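Side-chain contacts in LacI family transcription regulator (Bifidobacterium animalis subsp. lactis, PDB 4O5A), which probably regulates transcription by binding operator DNA in a manner controlled by a small-molecule effector: residues 163-167 with 168-172; 208-211 with 212-216; 301-304 with 305-308. One frame throughout, in Å; residues are numbered along the deposited sequence. Where two conformers were deposited one is given.

Following the chain from the N terminus, the three contacts come in series; none nests in or crosses another. Contact 1 closes the loop between strands 156-160 and 170-172 in the parallel sheet, after which the chain passes into the second lobe. Contact 2 closes no loop: it spans consecutive turns of helix 206-219, which flanks the mixed sheet there. Contact 3 lies where the chain returns from strand 298-301 of that sheet to helix 304-320. Contact 1 packs against both others, with Ser163 OG 3.7 Å from Ile208 CD1 and Leu171 CD2 3.3 Å from Ser307 O. Contacts 2 and 3 stay about 6 Å apart at their nearest atoms.

Contact 1 of 3, residues 163-167 with 168-172; sequences SLTSG and LPTLM
Thr165 and Thr170 meet tip to tip across a tight loop, with Thr165 OG1 2.7 Å from Thr170 OG1. The polar contacts centre on this hydroxyl pair. Thr170 OG1 donates to Leu168 O at 2.7 Å, reaching that carbonyl from above its plane, while the Thr165 OG1 proton has both Thr170 OG1 and Ser162 O as possible acceptors. The torsions explain the meeting: Thr165 OG1 is tucked between its own backbone N and carbonyl carbon (chi1 57°), and Thr170 OG1 stands beside its backbone N (chi1 -51°), so that both oxygens enter the gap between the two chain limbs. Both threonines are buried, and their hydroxyls find polar partners in each other, Leu168 O and Ser162 O.

Backbone geometry sets the bend. Leu168 N donates to Thr165 O at 3.3 Å, closing a type I' beta turn over Ser166 and Gly167, both with positive phi; Gly167 reaches 91°. Ser166 is exposed, and its OG is hydrogen-bonded to Lys149 NZ.

Van der Waals contacts flank the hydroxyl pair. The methyls Thr165 CG2 and Thr170 CG2 lie 3.8 Å apart, beside the two oxygens. On the turn itself Leu168 sits alongside the Thr165 carbonyl, its CB and CG each 3.5 Å from Thr165 O, and its side chain continues onto Ile145 and Met148 of helix 143-149. Thr165 also packs on Ala158 and Ala160 of strand 156-160.

The backbones of Pro169 and Leu171 bond to Ala158, while those of Thr170 and Met172 bond to Val327. The arrangement is therefore a type I' beta turn, spanned by a threonine pair, leading into an inner strand of the parallel sheet, in the first lobe of the two-lobed periplasmic-binding-protein-like fold of LacI family regulators.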
loop_
_atom_site.group_PDB
_atom_site.type_symbol
_atom_site.label_atom_id
_atom_site.label_comp_id
_atom_site.label_asym_id
_atom_site.label_seq_id
_atom_site.Cartn_x
_atom_site.Cartn_y
_atom_site.Cartn_z
ATOM N N SER A 163 -7.186 -24.261 -10.371
ATOM C CA SER A 163 -8.048 -24.406 -11.537
ATOM C C SER A 163 -7.675 -23.480 -12.702
ATOM O O SER A 163 -8.116 -23.701 -13.828
ATOM C CB SER A 163 -9.513 -24.201 -11.139
ATOM O OG SER A 163 -9.688 -22.965 -10.465
ATOM N N LEU A 164 -6.864 -22.458 -12.435
ATOM C CA LEU A 164 -6.535 -21.450 -13.445
ATOM C C LEU A 164 -5.125 -21.581 -14.020
ATOM O O LEU A 164 -4.733 -20.790 -14.880
ATOM C CB LEU A 164 -6.662 -20.042 -12.854
ATOM C CG LEU A 164 -7.919 -19.609 -12.097
ATOM C CD1 LEU A 164 -7.703 -18.215 -11.519
ATOM C CD2 LEU A 164 -9.148 -19.627 -12.985
ATOM N N THR A 165 -4.356 -22.556 -13.544
ATOM C CA THR A 165 -2.925 -22.582 -13.861
ATOM C C THR A 165 -2.507 -23.708 -14.802
ATOM O O THR A 165 -1.387 -23.702 -15.320
ATOM C CB THR A 165 -2.066 -22.626 -12.588
ATOM O OG1 THR A 165 -2.435 -23.763 -11.799
ATOM C CG2 THR A 165 -2.269 -21.362 -11.776
ATOM N N SER A 166 -3.404 -24.670 -14.992
ATOM C CA SER A 166 -3.233 -25.740 -15.973
ATOM C C SER A 166 -1.887 -26.459 -15.900
ATOM O O SER A 166 -1.162 -26.534 -16.892
ATOM C CB SER A 166 -3.473 -25.209 -17.391
ATOM O OG SER A 166 -3.316 -26.239 -18.350
ATOM N N GLY A 167 -1.559 -26.986 -14.726
ATOM C CA GLY A 167 -0.383 -27.823 -14.581
ATOM C C GLY A 167 0.898 -27.102 -14.211
ATOM O O GLY A 167 1.864 -27.756 -13.817
ATOM N N LEU A 168 0.921 -25.771 -14.340
ATOM C CA LEU A 168 2.089 -24.987 -13.953
ATOM C C LEU A 168 2.267 -25.020 -12.439
ATOM O O LEU A 168 1.286 -25.138 -11.701
ATOM C CB LEU A 168 1.941 -23.529 -14.407
ATOM C CG LEU A 168 1.994 -23.263 -15.912
ATOM C CD1 LEU A 168 1.864 -21.785 -16.218
ATOM C CD2 LEU A 168 3.289 -23.806 -16.483
ATOM N N PRO A 169 3.522 -24.928 -11.966
ATOM C CA PRO A 169 3.754 -24.884 -10.519
ATOM C C PRO A 169 2.946 -23.764 -9.884
ATOM O O PRO A 169 3.039 -22.616 -10.326
ATOM C CB PRO A 169 5.247 -24.560 -10.422
ATOM C CG PRO A 169 5.833 -25.202 -11.652
ATOM C CD PRO A 169 4.782 -24.990 -12.731
ATOM N N THR A 170 2.153 -24.093 -8.870
ATOM C CA THR A 170 1.238 -23.110 -8.305
ATOM C C THR A 170 1.347 -23.043 -6.792
ATOM O O THR A 170 1.392 -24.080 -6.117
ATOM C CB THR A 170 -0.212 -23.470 -8.681
ATOM O OG1 THR A 170 -0.301 -23.692 -10.096
ATOM C CG2 THR A 170 -1.186 -22.367 -8.269
ATOM N N LEU A 171 1.382 -21.824 -6.261
ATOM C CA LEU A 171 1.158 -21.614 -4.836
ATOM C C LEU A 171 -0.336 -21.306 -4.706
ATOM O O LEU A 171 -0.795 -20.241 -5.134
ATOM C CB LEU A 171 2.027 -20.458 -4.325
ATOM C CG LEU A 171 1.939 -20.095 -2.844
ATOM C CD1 LEU A 171 2.207 -21.304 -1.957
ATOM C CD2 LEU A 171 2.898 -18.944 -2.532
HETATM N N MSE A 172 -1.090 -22.252 -4.148
HETATM C CA MSE A 172 -2.546 -22.270 -4.275
HETATM C C MSE A 172 -3.276 -21.498 -3.185
HETATM O O MSE A 172 -3.093 -21.761 -1.998
HETATM C CB MSE A 172 -3.054 -23.711 -4.246
HETATM C CG MSE A 172 -2.391 -24.628 -5.252
HETATM SE SE MSE A 172 -2.996 -26.468 -5.088
HETATM C CE MSE A 172 -2.343 -26.858 -3.291
#

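Contact 2 of 3, residues 208-211 with 212-216; sequences IRDA and AFSEI
Ser214 folds its hydroxyl back onto Asp210 O, one turn earlier in helix 206-219, the helix of a beta-alpha-beta unit between strands 193-197 and 223-224. Two donors grip that oxygen: Ser214 N at 2.9 Å and Ser214 OG at 3.0 Å, arriving from opposite faces of the carbonyl plane. The serine can do this because its OG stands beside its own backbone N (chi1 -64°). The Asp210 carboxylate follows another course, with its CG anti to the backbone N (chi1 176°), and its OD1 lies 3.7 Å from Ser214 OG, whose proton goes to Asp210 O.

The other backbone bonds run from the N-H at i+4 to the carbonyl at i: Ala212 to Ile208, Phe213 to Arg209, Glu215 to Ala211 and Ile216 to Ala212. The Phe213 bond is nearly straight, 171° at the hydrogen.

Side chains sort the helix into faces. Ala212 and Phe213 are buried against Ser179 of helix 175-188; the Phe213 ring also packs on Ile183 and forms a cation-pi contact with Arg196. Arg209 extends away from the next turn to a salt bridge with Asp175 and a cation-pi contact with Trp284. Ile208 leans on Asp161 and Ser163 of the other lobe.

Arg209 O lies at the edge of the Phe213 ring, near its plane, 3.5 Å from Phe213 CD1.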
loop_
_atom_site.group_PDB
_atom_site.type_symbol
_atom_site.label_atom_id
_atom_site.label_comp_id
_atom_site.label_asym_id
_atom_site.label_seq_id
_atom_site.Cartn_x
_atom_site.Cartn_y
_atom_site.Cartn_z
ATOM N N ILE A 208 -14.913 -18.484 -8.855
ATOM C CA ILE A 208 -14.636 -19.372 -7.731
ATOM C C ILE A 208 -15.362 -18.859 -6.498
ATOM O O ILE A 208 -16.033 -19.619 -5.783
ATOM C CB ILE A 208 -13.126 -19.409 -7.398
ATOM C CG1 ILE A 208 -12.323 -19.989 -8.568
ATOM C CG2 ILE A 208 -12.882 -20.182 -6.101
ATOM C CD1 ILE A 208 -12.626 -21.436 -8.871
ATOM N N ARG A 209 -15.229 -17.560 -6.251
ATOM C CA ARG A 209 -15.855 -16.950 -5.093
ATOM C C ARG A 209 -17.371 -16.988 -5.181
ATOM O O ARG A 209 -18.033 -17.295 -4.195
ATOM C CB ARG A 209 -15.370 -15.515 -4.902
ATOM C CG ARG A 209 -13.883 -15.443 -4.596
ATOM C CD ARG A 209 -13.415 -14.015 -4.384
ATOM N NE ARG A 209 -12.015 -13.995 -3.961
ATOM C CZ ARG A 209 -11.424 -12.950 -3.394
ATOM N NH1 ARG A 209 -12.110 -11.835 -3.190
ATOM N NH2 ARG A 209 -10.152 -13.025 -3.038
ATOM N N ASP A 210 -17.913 -16.675 -6.355
ATOM C CA ASP A 210 -19.367 -16.649 -6.517
ATOM C C ASP A 210 -19.950 -18.039 -6.341
ATOM O O ASP A 210 -20.995 -18.201 -5.702
ATOM C CB ASP A 210 -19.774 -16.069 -7.874
ATOM C CG ASP A 210 -21.278 -16.130 -8.106
ATOM O OD1 ASP A 210 -22.024 -15.435 -7.384
ATOM O OD2 ASP A 210 -21.718 -16.875 -9.008
ATOM N N ALA A 211 -19.276 -19.050 -6.890
ATOM C CA ALA A 211 -19.764 -20.419 -6.761
ATOM C C ALA A 211 -19.779 -20.867 -5.299
ATOM O O ALA A 211 -20.734 -21.502 -4.843
ATOM C CB ALA A 211 -18.938 -21.380 -7.613
ATOM N N ALA A 212 -18.718 -20.537 -4.569
ATOM C CA ALA A 212 -18.634 -20.872 -3.156
ATOM C C ALA A 212 -19.712 -20.163 -2.338
ATOM O O ALA A 212 -20.391 -20.796 -1.529
ATOM C CB ALA A 212 -17.241 -20.561 -2.602
ATOM N N PHE A 213 -19.870 -18.861 -2.542
ATOM C CA PHE A 213 -20.904 -18.119 -1.826
ATOM C C PHE A 213 -22.311 -18.625 -2.136
ATOM O O PHE A 213 -23.130 -18.787 -1.236
ATOM C CB PHE A 213 -20.784 -16.607 -2.079
ATOM C CG PHE A 213 -20.005 -15.897 -1.013
ATOM C CD1 PHE A 213 -18.624 -15.981 -0.978
ATOM C CD2 PHE A 213 -20.654 -15.191 -0.013
ATOM C CE1 PHE A 213 -17.898 -15.352 0.022
ATOM C CE2 PHE A 213 -19.932 -14.566 0.997
ATOM C CZ PHE A 213 -18.551 -14.644 1.007
ATOM N N SER A 214 -22.590 -18.881 -3.405
ATOM C CA SER A 214 -23.901 -19.384 -3.782
ATOM C C SER A 214 -24.180 -20.743 -3.156
ATOM O O SER A 214 -25.268 -20.968 -2.629
ATOM C CB SER A 214 -24.042 -19.456 -5.303
ATOM O OG SER A 214 -23.958 -18.160 -5.863
ATOM N N GLU A 215 -23.215 -21.657 -3.200
ATOM C CA GLU A 215 -23.464 -22.996 -2.680
ATOM C C GLU A 215 -23.670 -22.998 -1.169
ATOM O O GLU A 215 -24.612 -23.615 -0.657
ATOM C CB GLU A 215 -22.325 -23.951 -3.028
ATOM C CG GLU A 215 -22.490 -25.316 -2.370
ATOM C CD GLU A 215 -21.279 -26.209 -2.538
ATOM O OE1 GLU A 215 -20.368 -26.142 -1.680
ATOM O OE2 GLU A 215 -21.244 -26.978 -3.522
ATOM N N ILE A 216 -22.776 -22.325 -0.453
ATOM C CA ILE A 216 -22.815 -22.343 1.002
ATOM C C ILE A 216 -24.050 -21.627 1.531
ATOM O O ILE A 216 -24.750 -22.157 2.391
ATOM C CB ILE A 216 -21.552 -21.724 1.600
ATOM C CG1 ILE A 216 -20.338 -22.570 1.218
ATOM C CG2 ILE A 216 -21.661 -21.618 3.111
ATOM C CD1 ILE A 216 -19.024 -21.891 1.523
#

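Contact 3 of 3, residues 301-304 with 305-308; sequences SRNI and LESG
Asn303 caps helix 304-320 by accepting from Glu306 N, an N-cap placed just after the chain leaves strand 298-301. The bond from Glu306 N to Asn303 OD1 measures 3.1 Å with an angle of 162° at the hydrogen, the donor lying above the amide carbonyl plane; this supplies an acceptor to one first-turn N-H. The amide is carried there with CG anti to the backbone N (chi1 -170°).

Asn303 O takes two donors from Ser307: N at 3.0 Å and the hydroxyl OG at 3.1 Å, the latter from above the carbonyl plane. The buried serine hydroxyl is thereby given an acceptor on the N-cap residue, just before its own helix. Next in line, Ile304 O receives Gly308 N at 2.9 Å, and Ile304 N makes a weak bond to Arg302 O around an inverse gamma turn centred on Asn303.

Arg302 satisfies its NE through a salt bridge with Glu329, and Ile304 CG1 lies on one face of the guanidinium, displaced toward its rim. Leu305 packs on Asp78 of the second subunit. Beyond the capping bond, the Asn303 amide and Glu306 carboxylate planes stand 75° apart, and Asn303 ND2 rests 3.4 Å from Glu306 CB.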
loop_
_atom_site.group_PDB
_atom_site.type_symbol
_atom_site.label_atom_id
_atom_site.label_comp_id
_atom_site.label_asym_id
_atom_site.label_seq_id
_atom_site.Cartn_x
_atom_site.Cartn_y
_atom_site.Cartn_z
ATOM N N SER A 301 -7.930 -12.386 6.913
ATOM C CA SER A 301 -6.553 -11.948 6.758
ATOM C C SER A 301 -5.742 -13.042 6.078
ATOM O O SER A 301 -5.715 -14.165 6.554
ATOM C CB SER A 301 -5.952 -11.662 8.137
ATOM O OG SER A 301 -4.568 -11.348 8.037
ATOM N N ARG A 302 -5.098 -12.710 4.962
ATOM C CA ARG A 302 -4.187 -13.648 4.298
ATOM C C ARG A 302 -2.778 -13.367 4.785
ATOM O O ARG A 302 -2.414 -12.216 5.036
ATOM C CB ARG A 302 -4.240 -13.495 2.773
ATOM C CG ARG A 302 -5.256 -14.392 2.079
ATOM C CD ARG A 302 -5.270 -14.176 0.557
ATOM N NE ARG A 302 -3.994 -14.497 -0.085
ATOM C CZ ARG A 302 -3.287 -13.636 -0.811
ATOM N NH1 ARG A 302 -3.735 -12.401 -0.994
ATOM N NH2 ARG A 302 -2.135 -14.010 -1.356
ATOM N N ASN A 303 -1.983 -14.417 4.930
ATOM C CA ASN A 303 -0.617 -14.246 5.378
ATOM C C ASN A 303 0.257 -13.963 4.160
ATOM O O ASN A 303 0.945 -14.856 3.660
ATOM C CB ASN A 303 -0.137 -15.499 6.112
ATOM C CG ASN A 303 1.194 -15.298 6.809
ATOM O OD1 ASN A 303 1.921 -14.329 6.544
ATOM N ND2 ASN A 303 1.535 -16.230 7.696
ATOM N N ILE A 304 0.208 -12.721 3.683
ATOM C CA ILE A 304 0.887 -12.341 2.448
ATOM C C ILE A 304 2.403 -12.374 2.570
ATOM O O ILE A 304 3.094 -12.740 1.621
ATOM C CB ILE A 304 0.471 -10.938 2.013
ATOM C CG1 ILE A 304 -1.053 -10.869 1.902
ATOM C CG2 ILE A 304 1.116 -10.591 0.673
ATOM C CD1 ILE A 304 -1.592 -9.438 1.894
ATOM N N LEU A 305 2.922 -11.963 3.725
ATOM C CA LEU A 305 4.364 -12.028 3.966
ATOM C C LEU A 305 4.879 -13.446 3.771
ATOM O O LEU A 305 5.791 -13.673 2.970
ATOM C CB LEU A 305 4.712 -11.549 5.374
ATOM C CG LEU A 305 4.850 -10.049 5.620
ATOM C CD1 LEU A 305 5.032 -9.792 7.111
ATOM C CD2 LEU A 305 6.043 -9.520 4.836
ATOM N N GLU A 306 4.289 -14.402 4.481
ATOM C CA GLU A 306 4.710 -15.792 4.371
ATOM C C GLU A 306 4.433 -16.360 2.976
ATOM O O GLU A 306 5.159 -17.239 2.509
ATOM C CB GLU A 306 4.045 -16.637 5.461
ATOM C CG GLU A 306 4.548 -18.063 5.544
ATOM C CD GLU A 306 6.061 -18.154 5.649
ATOM O OE1 GLU A 306 6.667 -17.338 6.385
ATOM O OE2 GLU A 306 6.644 -19.049 4.992
ATOM N N SER A 307 3.389 -15.865 2.311
ATOM C CA SER A 307 3.098 -16.317 0.946
ATOM C C SER A 307 4.245 -15.922 0.025
ATOM O O SER A 307 4.706 -16.709 -0.815
ATOM C CB SER A 307 1.794 -15.704 0.431
ATOM O OG SER A 307 0.680 -16.403 0.958
ATOM N N GLY A 308 4.709 -14.698 0.205
ATOM C CA GLY A 308 5.798 -14.175 -0.597
ATOM C C GLY A 308 7.045 -14.979 -0.351
ATOM O O GLY A 308 7.769 -15.306 -1.281
#